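Local coordinates for transcriptional regulator, GntR family (Ralstonia eutropha, PDB 3IHU), which probably binds DNA and regulates transcription through a winged helix-turn-helix domain joined to an all-helical FCD domain, at residues 38-43 with 67-72; 58-63 with 75-80; 96-101 with 162-167; 142-147 with 188-193. All coordinates share one frame; numbering follows the deposited sequence.

From the N terminus, the chain first builds the winged helix-turn-helix domain, where contact 1 (38-43 with 67-72) spans helices 42-49 and 53-65. Contact 2 (58-63 with 75-80) opens inside that loop and closes beyond it, so the two cross; their centres are about 4 Å apart, and strand 77-79 runs between strands 39-40 and 69-71. The chain then enters the FCD helices. Contact 3 (96-101 with 162-167) ties helix 84-105 to helix 155-165, and contact 4 (142-147 with 188-193), which crosses it, joins helix 134-152 to helix 179-195. Tyr145 packs on Ile164 and Leu101 between these two. Ile68 meets Pro167, linking contacts 1 and 3 across the domains.

Contact 1 of 4, residues 38-43 with 67-72; sequences QRLVET and GIVDLQ
Val69, which follows the Schellman turn at Gly67, is the first residue of 67-72 to meet the other segment. Its side chain is directed toward 38-43, and Val69 CG1 lies 4.3 Å from CD1 of Leu40, a loose apolar touch between two buried side chains. Beyond the strand comes Gln72, which makes the polar half of the contact near the surface. Its chain bends at chi2 (-72°), bringing the amide back over its own backbone: Gln72 NE2 donates to the carbonyl O of Leu71 at 2.8 Å, approaching from above the carbonyl plane. With the nitrogen held in this way, Gln72 OE1 is left facing Arg39, whose NH1 gives it a weak, strongly bent hydrogen bond of 3.0 Å. The two side chains cross at about a right angle, and the guanidinium and amide planes are 51° apart, so the groups do not stack. The segments carry the outer strands, 39-40 and 69-71, of the small antiparallel sheet of a winged helix-turn-helix domain. Strand 77-79 runs between them, with Val78 touching both Arg39 and Gln72, while Leu40 also packs on Ile25 of helix 17-31 and Val69 on Leu63 and Ala64 of helix 53-65.

Contact 2 of 4, residues 58-63 with 75-80; sequences EALQRL and RGAVIR
Leu60 points from helix 53-65 toward the strand and puts its two methyl groups on different parts of 75-80. Leu60 CD2 meets CB of Ala77 at 4.0 Å, and the short alanine side chain is itself directed at the helix, so the pair meets methyl to methyl. The other branch, Leu60 CD1, lies 4.2 Å from the carbonyl O of Arg75, a van der Waals approach to backbone rather than to the arginine side chain. With CG anti to the carbonyl carbon (chi1 -73°) and chi2 at 175°, the two methyls are spread between Arg75 O and Ala77 CB. In a winged helix-turn-helix domain of the GntR type, helix 53-65 is the second helix of the helix-turn-helix and, as in relatives, probably the one that reads DNA; strand 77-79 belongs to the wing that follows it. Leu60 thus packs helix 53-65 on the start of the wing's second strand and the turn before it, and also touches Leu45 of helix 42-49. Through backbone hydrogen bonds Ala77 pairs with Leu40, and Val78 with Asp70. The CA atoms of Leu60 and Ala77 are 7.4 Å apart.

Contact 3 of 4, residues 96-101 with 162-167; sequences RMTGLL and PTIHMP
Ile164 packs against one side of helix 84-105 in a buried helix-to-helix contact near the centre of the chain, within the all-helical FCD domain. In many GntR regulators this domain senses a ligand, and it may do so here; it is built as a bundle in which helix 155-165 lies beside helix 84-105. The isoleucine supplies nearly half of the surface buried between 96-101 and 162-167. Its CG1 and CD1 lie along Met97, a selenomethionine. Ile164 CG1 approaches CB of Met97 at 4.0 Å; the rest of that side chain bends at chi2 and chi3 and leads away. Ile164 CD1, carried outward by an extended chi2 of 159°, is 4.1 Å from the carbonyl O of Met97 and 4.4 Å from CB of Leu101, one turn further along the helix. Ile164 CG2 faces Thr98, 4.0 Å from its OG1, the two side chains meeting at a slant. The same CG2 also packs on Tyr145 of helix 134-152, which touches Leu101 too, so a third helix joins the contact. The segment 162-167 is a weakly bonded, kinked end of its helix: Met166 leaves helical geometry with positive phi and stands at the N-cap position of the next helix. A water completes the join. Thr98 OG1 is hydrogen-bonded to the carbonyl O of Ala94 in the preceding turn, and the water donates both to Thr98 OG1, at 2.7 Å, and to the carbonyl O of Ile164, at 3.0 Å.

Contact 4 of 4, residues 142-147 with 188-193; sequences RHFYRT and RIATAV
Phe144 extends its ring from helix 134-152 to the neighbouring helix 179-195, where the outer end of the ring lies across Ile189 and sets its edge against Ala190. Phe144 CE1 lies 4.0 Å from CB of Ala190, which sits close to the plane of the ring. Phe144 CZ is 4.1 Å from CG2 of Ile189, which approaches obliquely. The reach comes from chi1 of 179°, which puts CG anti to the backbone N, and the ring points to helix 179-195. On the phenylalanine's own helix, Thr147 folds back on the previous turn, its OG1 donating to the carbonyl O of His143, which accepts the backbone N of Thr147 as well, from the opposite face of the carbonyl plane. Both helices belong to the bundle of the FCD domain, and the phenylalanine is enclosed within it: Leu118 and Ser121 of helix 112-130 also touch its side chain, while Ile189 packs on Ala102 of helix 84-105 and on His208 of helix 198-219. Ala190 in turn touches Val122 of helix 112-130, the same helix that meets Phe144. The CA atoms of Phe144 and Ala190 are 8.8 Å apart, and Phe144 CZ reaches to 4.2 Å from the backbone N of Ala190.

Contact 1 of 4, residues 38-43 with 67-72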
loop_
_atom_site.group_PDB
_atom_site.type_symbol
_atom_site.label_atom_id
_atom_site.label_comp_id
_atom_site.label_asym_id
_atom_site.label_seq_id
_atom_site.Cartn_x
_atom_site.Cartn_y
_atom_site.Cartn_z
ATOM N N GLN A 38 -3.849 16.991 -5.975
ATOM C CA GLN A 38 -4.582 17.054 -7.225
ATOM C C GLN A 38 -6.092 17.281 -6.996
ATOM O O GLN A 38 -6.698 16.687 -6.073
ATOM C CB GLN A 38 -4.387 15.769 -7.988
ATOM C CG GLN A 38 -4.908 15.841 -9.345
ATOM C CD GLN A 38 -4.552 14.585 -10.150
ATOM O OE1 GLN A 38 -3.827 13.715 -9.666
ATOM N NE2 GLN A 38 -5.104 14.472 -11.343
ATOM N N ARG A 39 -6.642 18.154 -7.824
ATOM C CA ARG A 39 -8.069 18.408 -7.885
ATOM C C ARG A 39 -8.772 17.400 -8.737
ATOM O O ARG A 39 -8.420 17.259 -9.898
ATOM C CB ARG A 39 -8.312 19.723 -8.569
ATOM C CG ARG A 39 -8.099 20.830 -7.672
ATOM C CD ARG A 39 -9.405 21.457 -7.185
ATOM N NE ARG A 39 -8.953 22.426 -6.199
ATOM C CZ ARG A 39 -9.657 22.880 -5.175
ATOM N NH1 ARG A 39 -10.927 22.505 -4.974
ATOM N NH2 ARG A 39 -9.053 23.724 -4.348
ATOM N N LEU A 40 -9.717 16.666 -8.172
ATOM C CA LEU A 40 -10.454 15.686 -8.937
ATOM C C LEU A 40 -11.817 16.214 -9.287
ATOM O O LEU A 40 -12.518 16.740 -8.437
ATOM C CB LEU A 40 -10.574 14.393 -8.165
ATOM C CG LEU A 40 -9.272 13.774 -7.716
ATOM C CD1 LEU A 40 -9.535 12.561 -6.795
ATOM C CD2 LEU A 40 -8.421 13.448 -8.943
ATOM N N VAL A 41 -12.182 16.089 -10.557
ATOM C CA VAL A 41 -13.437 16.541 -11.077
ATOM C C VAL A 41 -14.308 15.291 -11.369
ATOM O O VAL A 41 -13.864 14.388 -12.099
ATOM C CB VAL A 41 -13.197 17.375 -12.381
ATOM C CG1 VAL A 41 -14.473 17.717 -13.000
ATOM C CG2 VAL A 41 -12.405 18.684 -12.052
ATOM N N GLU A 42 -15.532 15.242 -10.818
ATOM C CA GLU A 42 -16.464 14.109 -11.044
ATOM C C GLU A 42 -16.515 13.648 -12.527
ATOM O O GLU A 42 -16.335 12.485 -12.811
ATOM C CB GLU A 42 -17.886 14.441 -10.528
ATOM C CG GLU A 42 -18.972 13.402 -10.850
ATOM C CD GLU A 42 -20.286 13.602 -10.059
ATOM O OE1 GLU A 42 -21.232 14.135 -10.672
ATOM O OE2 GLU A 42 -20.351 13.229 -8.840
ATOM N N THR A 43 -16.728 14.566 -13.461
ATOM C CA THR A 43 -16.857 14.185 -14.850
ATOM C C THR A 43 -15.546 13.631 -15.454
ATOM O O THR A 43 -15.584 12.783 -16.346
ATOM C CB THR A 43 -17.329 15.366 -15.715
ATOM O OG1 THR A 43 -16.419 16.443 -15.521
ATOM C CG2 THR A 43 -18.756 15.812 -15.375
ATOM N N GLY A 67 -8.936 8.770 4.452
ATOM C CA GLY A 67 -7.987 9.880 4.584
ATOM C C GLY A 67 -7.207 10.292 3.336
ATOM O O GLY A 67 -6.224 11.011 3.454
ATOM N N ILE A 68 -7.655 9.838 2.157
ATOM C CA ILE A 68 -6.943 10.042 0.872
ATOM C C ILE A 68 -7.371 11.342 0.204
ATOM O O ILE A 68 -6.526 12.085 -0.325
ATOM C CB ILE A 68 -7.232 8.900 -0.093
ATOM C CG1 ILE A 68 -6.897 7.528 0.517
ATOM C CG2 ILE A 68 -6.492 9.098 -1.406
ATOM C CD1 ILE A 68 -5.532 7.392 1.090
ATOM N N VAL A 69 -8.667 11.666 0.254
ATOM C CA VAL A 69 -9.133 12.921 -0.307
ATOM C C VAL A 69 -9.935 13.755 0.686
ATOM O O VAL A 69 -10.512 13.241 1.632
ATOM C CB VAL A 69 -10.033 12.671 -1.519
ATOM C CG1 VAL A 69 -9.301 11.795 -2.570
ATOM C CG2 VAL A 69 -11.380 12.018 -1.086
ATOM N N ASP A 70 -9.985 15.047 0.440
ATOM C CA ASP A 70 -10.989 15.893 1.065
ATOM C C ASP A 70 -12.036 16.235 0.004
ATOM O O ASP A 70 -11.710 16.832 -1.020
ATOM C CB ASP A 70 -10.396 17.205 1.579
ATOM C CG ASP A 70 -9.445 17.000 2.715
ATOM O OD1 ASP A 70 -9.562 15.972 3.433
ATOM O OD2 ASP A 70 -8.572 17.884 2.870
ATOM N N LEU A 71 -13.286 15.894 0.311
ATOM C CA LEU A 71 -14.431 16.274 -0.494
ATOM C C LEU A 71 -14.582 17.792 -0.581
ATOM O O LEU A 71 -14.312 18.505 0.377
ATOM C CB LEU A 71 -15.711 15.634 0.068
ATOM C CG LEU A 71 -15.755 14.098 0.146
ATOM C CD1 LEU A 71 -17.192 13.611 0.407
ATOM C CD2 LEU A 71 -15.184 13.459 -1.114
ATOM N N GLN A 72 -14.998 18.268 -1.748
ATOM C CA GLN A 72 -15.192 19.702 -2.000
ATOM C C GLN A 72 -16.629 19.915 -2.450
ATOM O O GLN A 72 -17.409 18.969 -2.535
ATOM C CB GLN A 72 -14.260 20.194 -3.127
ATOM C CG GLN A 72 -12.769 19.837 -2.955
ATOM C CD GLN A 72 -12.096 20.636 -1.843
ATOM O OE1 GLN A 72 -11.447 21.666 -2.091
ATOM N NE2 GLN A 72 -12.260 20.170 -0.607
#

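Contact 2 of 4, residues 58-63 with 75-80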
loop_
_atom_site.group_PDB
_atom_site.type_symbol
_atom_site.label_atom_id
_atom_site.label_comp_id
_atom_site.label_asym_id
_atom_site.label_seq_id
_atom_site.Cartn_x
_atom_site.Cartn_y
_atom_site.Cartn_z
ATOM N N GLU A 58 -19.584 7.516 -4.574
ATOM C CA GLU A 58 -19.385 6.501 -3.564
ATOM C C GLU A 58 -17.904 6.210 -3.326
ATOM O O GLU A 58 -17.454 6.088 -2.171
ATOM C CB GLU A 58 -20.129 5.221 -3.962
ATOM C CG GLU A 58 -19.853 4.075 -3.003
ATOM C CD GLU A 58 -20.567 2.782 -3.383
ATOM O OE1 GLU A 58 -21.682 2.851 -3.949
ATOM O OE2 GLU A 58 -19.989 1.705 -3.122
ATOM N N ALA A 59 -17.135 6.090 -4.414
ATOM C CA ALA A 59 -15.698 5.863 -4.298
ATOM C C ALA A 59 -15.032 7.049 -3.587
ATOM O O ALA A 59 -14.165 6.858 -2.716
ATOM C CB ALA A 59 -15.080 5.617 -5.657
ATOM N N LEU A 60 -15.427 8.268 -3.945
ATOM C CA LEU A 60 -14.863 9.459 -3.315
ATOM C C LEU A 60 -15.189 9.485 -1.815
ATOM O O LEU A 60 -14.297 9.797 -1.007
ATOM C CB LEU A 60 -15.324 10.760 -4.002
ATOM C CG LEU A 60 -14.647 10.970 -5.370
ATOM C CD1 LEU A 60 -15.173 12.178 -6.131
ATOM C CD2 LEU A 60 -13.108 11.061 -5.223
ATOM N N GLN A 61 -16.431 9.135 -1.458
ATOM C CA GLN A 61 -16.834 9.033 -0.042
ATOM C C GLN A 61 -15.918 8.069 0.689
ATOM O O GLN A 61 -15.438 8.397 1.774
ATOM C CB GLN A 61 -18.327 8.598 0.123
ATOM N N ARG A 62 -15.664 6.901 0.091
ATOM C CA ARG A 62 -14.826 5.881 0.718
ATOM C C ARG A 62 -13.363 6.358 0.863
ATOM O O ARG A 62 -12.684 6.065 1.866
ATOM C CB ARG A 62 -14.858 4.583 -0.080
ATOM C CG ARG A 62 -16.137 3.767 0.063
ATOM C CD ARG A 62 -16.328 2.787 -1.087
ATOM N NE ARG A 62 -15.311 1.740 -1.083
ATOM C CZ ARG A 62 -15.152 0.834 -2.051
ATOM N NH1 ARG A 62 -15.937 0.840 -3.132
ATOM N NH2 ARG A 62 -14.203 -0.085 -1.941
ATOM N N LEU A 63 -12.878 7.065 -0.161
ATOM C CA LEU A 63 -11.515 7.638 -0.139
ATOM C C LEU A 63 -11.369 8.740 0.949
ATOM O O LEU A 63 -10.328 8.822 1.630
ATOM C CB LEU A 63 -11.172 8.200 -1.520
ATOM C CG LEU A 63 -10.801 7.173 -2.586
ATOM C CD1 LEU A 63 -10.787 7.808 -3.970
ATOM C CD2 LEU A 63 -9.457 6.441 -2.223
ATOM N N ARG A 75 -19.397 18.366 -6.158
ATOM C CA ARG A 75 -19.130 16.948 -6.381
ATOM C C ARG A 75 -17.652 16.626 -6.603
ATOM O O ARG A 75 -17.323 15.573 -7.173
ATOM C CB ARG A 75 -19.940 16.415 -7.585
ATOM C CG ARG A 75 -21.449 16.685 -7.533
ATOM C CD ARG A 75 -22.085 15.984 -6.332
ATOM N NE ARG A 75 -23.564 16.021 -6.395
ATOM C CZ ARG A 75 -24.379 15.395 -5.541
ATOM N NH1 ARG A 75 -23.886 14.670 -4.544
ATOM N NH2 ARG A 75 -25.697 15.483 -5.687
ATOM N N GLY A 76 -16.767 17.504 -6.150
ATOM C CA GLY A 76 -15.327 17.347 -6.419
ATOM C C GLY A 76 -14.548 16.898 -5.197
ATOM O O GLY A 76 -15.140 16.547 -4.172
ATOM N N ALA A 77 -13.216 16.831 -5.334
ATOM C CA ALA A 77 -12.363 16.364 -4.240
ATOM C C ALA A 77 -10.931 16.815 -4.483
ATOM O O ALA A 77 -10.581 17.182 -5.606
ATOM C CB ALA A 77 -12.435 14.850 -4.115
ATOM N N VAL A 78 -10.109 16.807 -3.438
ATOM C CA VAL A 78 -8.699 17.153 -3.583
ATOM C C VAL A 78 -7.943 16.025 -2.920
ATOM O O VAL A 78 -8.301 15.577 -1.859
ATOM C CB VAL A 78 -8.363 18.611 -3.020
ATOM C CG1 VAL A 78 -6.879 18.917 -3.088
ATOM C CG2 VAL A 78 -9.065 19.635 -3.849
ATOM N N ILE A 79 -6.937 15.484 -3.585
ATOM C CA ILE A 79 -6.131 14.488 -2.952
ATOM C C ILE A 79 -5.328 15.199 -1.822
ATOM O O ILE A 79 -4.781 16.282 -2.011
ATOM C CB ILE A 79 -5.206 13.733 -3.980
ATOM C CG1 ILE A 79 -6.070 13.095 -5.074
ATOM C CG2 ILE A 79 -4.330 12.696 -3.277
ATOM C CD1 ILE A 79 -5.278 12.215 -6.087
ATOM N N ARG A 80 -5.305 14.595 -0.661
ATOM C CA ARG A 80 -4.630 15.214 0.498
ATOM C C ARG A 80 -3.099 15.243 0.316
ATOM O O ARG A 80 -2.537 14.412 -0.392
ATOM C CB ARG A 80 -5.009 14.468 1.788
ATOM C CG ARG A 80 -6.460 14.755 2.199
ATOM C CD ARG A 80 -6.799 14.228 3.623
ATOM N NE ARG A 80 -6.084 14.981 4.640
ATOM C CZ ARG A 80 -5.326 14.445 5.590
ATOM N NH1 ARG A 80 -5.210 13.117 5.709
ATOM N NH2 ARG A 80 -4.706 15.237 6.453
#

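Contact 3 of 4, residues 96-101 with 162-167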
loop_
_atom_site.group_PDB
_atom_site.type_symbol
_atom_site.label_atom_id
_atom_site.label_comp_id
_atom_site.label_asym_id
_atom_site.label_seq_id
_atom_site.Cartn_x
_atom_site.Cartn_y
_atom_site.Cartn_z
ATOM N N ARG A 96 2.874 -0.817 13.042
ATOM C CA ARG A 96 2.262 -1.831 13.878
ATOM C C ARG A 96 1.376 -2.751 13.070
ATOM O O ARG A 96 1.366 -3.966 13.352
ATOM C CB ARG A 96 1.514 -1.189 15.010
ATOM C CG ARG A 96 2.579 -0.618 16.044
ATOM C CD ARG A 96 2.115 0.551 16.807
ATOM N NE ARG A 96 3.199 1.023 17.685
ATOM C CZ ARG A 96 4.185 1.858 17.355
ATOM N NH1 ARG A 96 4.284 2.383 16.130
ATOM N NH2 ARG A 96 5.081 2.197 18.297
HETATM N N MSE A 97 0.696 -2.205 12.060
HETATM C CA MSE A 97 -0.211 -3.023 11.227
HETATM C C MSE A 97 0.573 -3.905 10.200
HETATM O O MSE A 97 0.146 -5.002 9.929
HETATM C CB MSE A 97 -1.364 -2.222 10.563
HETATM C CG MSE A 97 -2.315 -1.540 11.658
HETATM SE SE MSE A 97 -3.198 -2.927 12.676
HETATM C CE MSE A 97 -2.232 -3.011 14.414
ATOM N N THR A 98 1.722 -3.447 9.739
ATOM C CA THR A 98 2.556 -4.246 8.814
ATOM C C THR A 98 3.229 -5.324 9.575
ATOM O O THR A 98 3.400 -6.432 9.106
ATOM C CB THR A 98 3.604 -3.410 8.071
ATOM O OG1 THR A 98 2.962 -2.324 7.390
ATOM C CG2 THR A 98 4.392 -4.290 7.037
ATOM N N GLY A 99 3.684 -4.982 10.764
ATOM C CA GLY A 99 4.110 -5.967 11.703
ATOM C C GLY A 99 3.100 -7.065 11.925
ATOM O O GLY A 99 3.442 -8.235 11.857
ATOM N N LEU A 100 1.858 -6.703 12.235
ATOM C CA LEU A 100 0.833 -7.685 12.396
ATOM C C LEU A 100 0.504 -8.451 11.114
ATOM O O LEU A 100 0.151 -9.594 11.186
ATOM C CB LEU A 100 -0.425 -7.079 12.972
ATOM C CG LEU A 100 -1.555 -7.962 13.392
ATOM C CD1 LEU A 100 -1.070 -9.108 14.222
ATOM C CD2 LEU A 100 -2.633 -7.034 14.179
ATOM N N LEU A 101 0.551 -7.815 9.951
ATOM C CA LEU A 101 0.337 -8.535 8.702
ATOM C C LEU A 101 1.326 -9.732 8.547
ATOM O O LEU A 101 0.919 -10.854 8.195
ATOM C CB LEU A 101 0.507 -7.586 7.545
ATOM C CG LEU A 101 0.274 -8.114 6.125
ATOM C CD1 LEU A 101 -1.198 -8.399 5.861
ATOM C CD2 LEU A 101 0.963 -7.187 5.108
ATOM N N PRO A 162 -6.049 -1.247 3.263
ATOM C CA PRO A 162 -5.595 0.011 2.605
ATOM C C PRO A 162 -4.656 0.916 3.403
ATOM O O PRO A 162 -3.751 1.522 2.831
ATOM C CB PRO A 162 -6.909 0.728 2.294
ATOM C CG PRO A 162 -7.933 -0.374 2.159
ATOM C CD PRO A 162 -7.495 -1.497 3.056
ATOM N N THR A 163 -4.816 1.026 4.714
ATOM C CA THR A 163 -3.874 1.831 5.485
ATOM C C THR A 163 -2.427 1.361 5.326
ATOM O O THR A 163 -1.495 2.173 5.280
ATOM C CB THR A 163 -4.184 1.797 6.985
ATOM O OG1 THR A 163 -5.516 2.295 7.197
ATOM C CG2 THR A 163 -3.149 2.685 7.769
ATOM N N ILE A 164 -2.254 0.043 5.253
ATOM C CA ILE A 164 -0.926 -0.570 5.226
ATOM C C ILE A 164 -0.094 -0.054 4.073
ATOM O O ILE A 164 1.121 0.054 4.173
ATOM C CB ILE A 164 -1.073 -2.116 5.171
ATOM C CG1 ILE A 164 -1.307 -2.669 6.561
ATOM C CG2 ILE A 164 0.143 -2.754 4.608
ATOM C CD1 ILE A 164 -1.941 -4.024 6.568
ATOM N N HIS A 165 -0.753 0.304 2.988
ATOM C CA HIS A 165 -0.076 0.655 1.730
ATOM C C HIS A 165 0.535 2.065 1.715
ATOM O O HIS A 165 1.474 2.322 0.947
ATOM C CB HIS A 165 -1.080 0.517 0.563
ATOM C CG HIS A 165 -1.571 -0.876 0.358
ATOM N ND1 HIS A 165 -0.722 -1.928 0.100
ATOM C CD2 HIS A 165 -2.823 -1.396 0.358
ATOM C CE1 HIS A 165 -1.424 -3.036 -0.063
ATOM N NE2 HIS A 165 -2.702 -2.741 0.103
HETATM N N MSE A 166 -0.034 2.962 2.527
HETATM C CA MSE A 166 0.427 4.357 2.639
HETATM C C MSE A 166 0.592 5.102 1.331
HETATM O O MSE A 166 1.651 5.636 1.042
HETATM C CB MSE A 166 1.750 4.398 3.386
HETATM C CG MSE A 166 1.631 4.034 4.778
HETATM SE SE MSE A 166 3.309 4.375 5.546
HETATM C CE MSE A 166 4.172 2.662 5.175
ATOM N N PRO A 167 -0.474 5.160 0.528
ATOM C CA PRO A 167 -0.379 5.713 -0.840
ATOM C C PRO A 167 0.047 7.162 -0.883
ATOM O O PRO A 167 0.892 7.521 -1.694
ATOM C CB PRO A 167 -1.801 5.517 -1.418
ATOM C CG PRO A 167 -2.682 5.159 -0.220
ATOM C CD PRO A 167 -1.796 4.572 0.820
HETATM O O HOH W 1 3.605 -1.349 4.931
#

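Contact 4 of 4, residues 142-147 with 188-193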
loop_
_atom_site.group_PDB
_atom_site.type_symbol
_atom_site.label_atom_id
_atom_site.label_comp_id
_atom_site.label_asym_id
_atom_site.label_seq_id
_atom_site.Cartn_x
_atom_site.Cartn_y
_atom_site.Cartn_z
ATOM N N ARG A 142 2.021 -4.950 -4.454
ATOM C CA ARG A 142 0.634 -5.194 -4.097
ATOM C C ARG A 142 0.379 -6.713 -3.958
ATOM O O ARG A 142 -0.229 -7.137 -2.964
ATOM C CB ARG A 142 -0.326 -4.500 -5.081
ATOM C CG ARG A 142 -1.663 -4.083 -4.468
ATOM C CD ARG A 142 -2.476 -3.063 -5.323
ATOM N NE ARG A 142 -1.891 -1.713 -5.361
ATOM C CZ ARG A 142 -2.046 -0.771 -4.422
ATOM N NH1 ARG A 142 -2.759 -1.000 -3.328
ATOM N NH2 ARG A 142 -1.466 0.413 -4.583
ATOM N N HIS A 143 0.851 -7.527 -4.911
ATOM C CA HIS A 143 0.687 -8.960 -4.841
ATOM C C HIS A 143 1.314 -9.623 -3.597
ATOM O O HIS A 143 0.740 -10.537 -2.989
ATOM C CB HIS A 143 1.267 -9.603 -6.137
ATOM C CG HIS A 143 1.012 -11.061 -6.237
ATOM N ND1 HIS A 143 -0.248 -11.604 -6.071
ATOM C CD2 HIS A 143 1.844 -12.104 -6.493
ATOM C CE1 HIS A 143 -0.176 -12.918 -6.210
ATOM N NE2 HIS A 143 1.076 -13.245 -6.469
ATOM N N PHE A 144 2.501 -9.162 -3.238
ATOM C CA PHE A 144 3.189 -9.608 -2.043
ATOM C C PHE A 144 2.322 -9.368 -0.797
ATOM O O PHE A 144 2.070 -10.288 -0.018
ATOM C CB PHE A 144 4.478 -8.799 -1.933
ATOM C CG PHE A 144 5.301 -9.109 -0.751
ATOM C CD1 PHE A 144 5.802 -10.361 -0.562
ATOM C CD2 PHE A 144 5.611 -8.127 0.167
ATOM C CE1 PHE A 144 6.614 -10.634 0.517
ATOM C CE2 PHE A 144 6.429 -8.397 1.253
ATOM C CZ PHE A 144 6.927 -9.666 1.410
ATOM N N TYR A 145 1.821 -8.135 -0.665
ATOM C CA TYR A 145 0.979 -7.767 0.486
ATOM C C TYR A 145 -0.291 -8.568 0.496
ATOM O O TYR A 145 -0.698 -9.074 1.545
ATOM C CB TYR A 145 0.662 -6.266 0.477
ATOM C CG TYR A 145 1.736 -5.430 1.117
ATOM C CD1 TYR A 145 2.996 -5.336 0.585
ATOM C CD2 TYR A 145 1.462 -4.682 2.273
ATOM C CE1 TYR A 145 3.973 -4.576 1.179
ATOM C CE2 TYR A 145 2.447 -3.924 2.874
ATOM C CZ TYR A 145 3.682 -3.867 2.328
ATOM O OH TYR A 145 4.592 -3.100 2.948
ATOM N N ARG A 146 -0.945 -8.693 -0.658
ATOM C CA ARG A 146 -2.165 -9.485 -0.708
ATOM C C ARG A 146 -1.946 -10.962 -0.317
ATOM O O ARG A 146 -2.754 -11.573 0.403
ATOM C CB ARG A 146 -2.828 -9.357 -2.096
ATOM C CG ARG A 146 -3.944 -10.370 -2.396
ATOM C CD ARG A 146 -5.080 -10.404 -1.349
ATOM N NE ARG A 146 -5.655 -9.071 -1.097
ATOM C CZ ARG A 146 -6.728 -8.557 -1.704
ATOM N NH1 ARG A 146 -7.380 -9.239 -2.632
ATOM N NH2 ARG A 146 -7.146 -7.338 -1.377
ATOM N N THR A 147 -0.832 -11.542 -0.742
ATOM C CA THR A 147 -0.526 -12.930 -0.365
ATOM C C THR A 147 -0.323 -13.011 1.138
ATOM O O THR A 147 -0.851 -13.923 1.799
ATOM C CB THR A 147 0.704 -13.445 -1.141
ATOM O OG1 THR A 147 0.552 -13.111 -2.527
ATOM C CG2 THR A 147 0.856 -14.897 -1.020
ATOM N N ARG A 188 13.316 -9.624 3.677
ATOM C CA ARG A 188 13.433 -10.052 5.081
ATOM C C ARG A 188 12.052 -10.463 5.650
ATOM O O ARG A 188 11.957 -11.430 6.430
ATOM C CB ARG A 188 14.089 -8.966 5.976
ATOM C CG ARG A 188 15.569 -8.690 5.629
ATOM C CD ARG A 188 16.118 -7.300 6.104
ATOM N NE ARG A 188 17.570 -7.260 5.979
ATOM C CZ ARG A 188 18.439 -7.702 6.902
ATOM N NH1 ARG A 188 18.033 -8.166 8.079
ATOM N NH2 ARG A 188 19.747 -7.655 6.649
ATOM N N ILE A 189 10.997 -9.717 5.277
ATOM C CA ILE A 189 9.653 -10.071 5.706
ATOM C C ILE A 189 9.320 -11.502 5.233
ATOM O O ILE A 189 8.916 -12.322 6.029
ATOM C CB ILE A 189 8.552 -9.089 5.227
ATOM C CG1 ILE A 189 8.676 -7.735 5.927
ATOM C CG2 ILE A 189 7.151 -9.722 5.459
ATOM C CD1 ILE A 189 7.910 -6.584 5.276
ATOM N N ALA A 190 9.479 -11.763 3.937
ATOM C CA ALA A 190 9.177 -13.071 3.363
ATOM C C ALA A 190 9.943 -14.169 4.086
ATOM O O ALA A 190 9.349 -15.134 4.530
ATOM C CB ALA A 190 9.495 -13.108 1.913
ATOM N N THR A 191 11.253 -13.987 4.196
ATOM C CA THR A 191 12.088 -14.961 4.878
ATOM C C THR A 191 11.615 -15.218 6.338
ATOM O O THR A 191 11.514 -16.375 6.760
ATOM C CB THR A 191 13.547 -14.563 4.774
ATOM O OG1 THR A 191 13.928 -14.571 3.369
ATOM C CG2 THR A 191 14.455 -15.555 5.562
ATOM N N ALA A 192 11.202 -14.167 7.056
ATOM C CA ALA A 192 10.753 -14.323 8.443
ATOM C C ALA A 192 9.366 -15.012 8.491
ATOM O O ALA A 192 9.095 -15.932 9.301
ATOM C CB ALA A 192 10.737 -12.955 9.166
ATOM N N VAL A 193 8.498 -14.623 7.570
ATOM C CA VAL A 193 7.177 -15.207 7.520
ATOM C C VAL A 193 7.262 -16.691 7.248
ATOM O O VAL A 193 6.647 -17.499 7.968
ATOM C CB VAL A 193 6.292 -14.499 6.499
ATOM C CG1 VAL A 193 5.039 -15.305 6.265
ATOM C CG2 VAL A 193 5.960 -13.047 7.041
#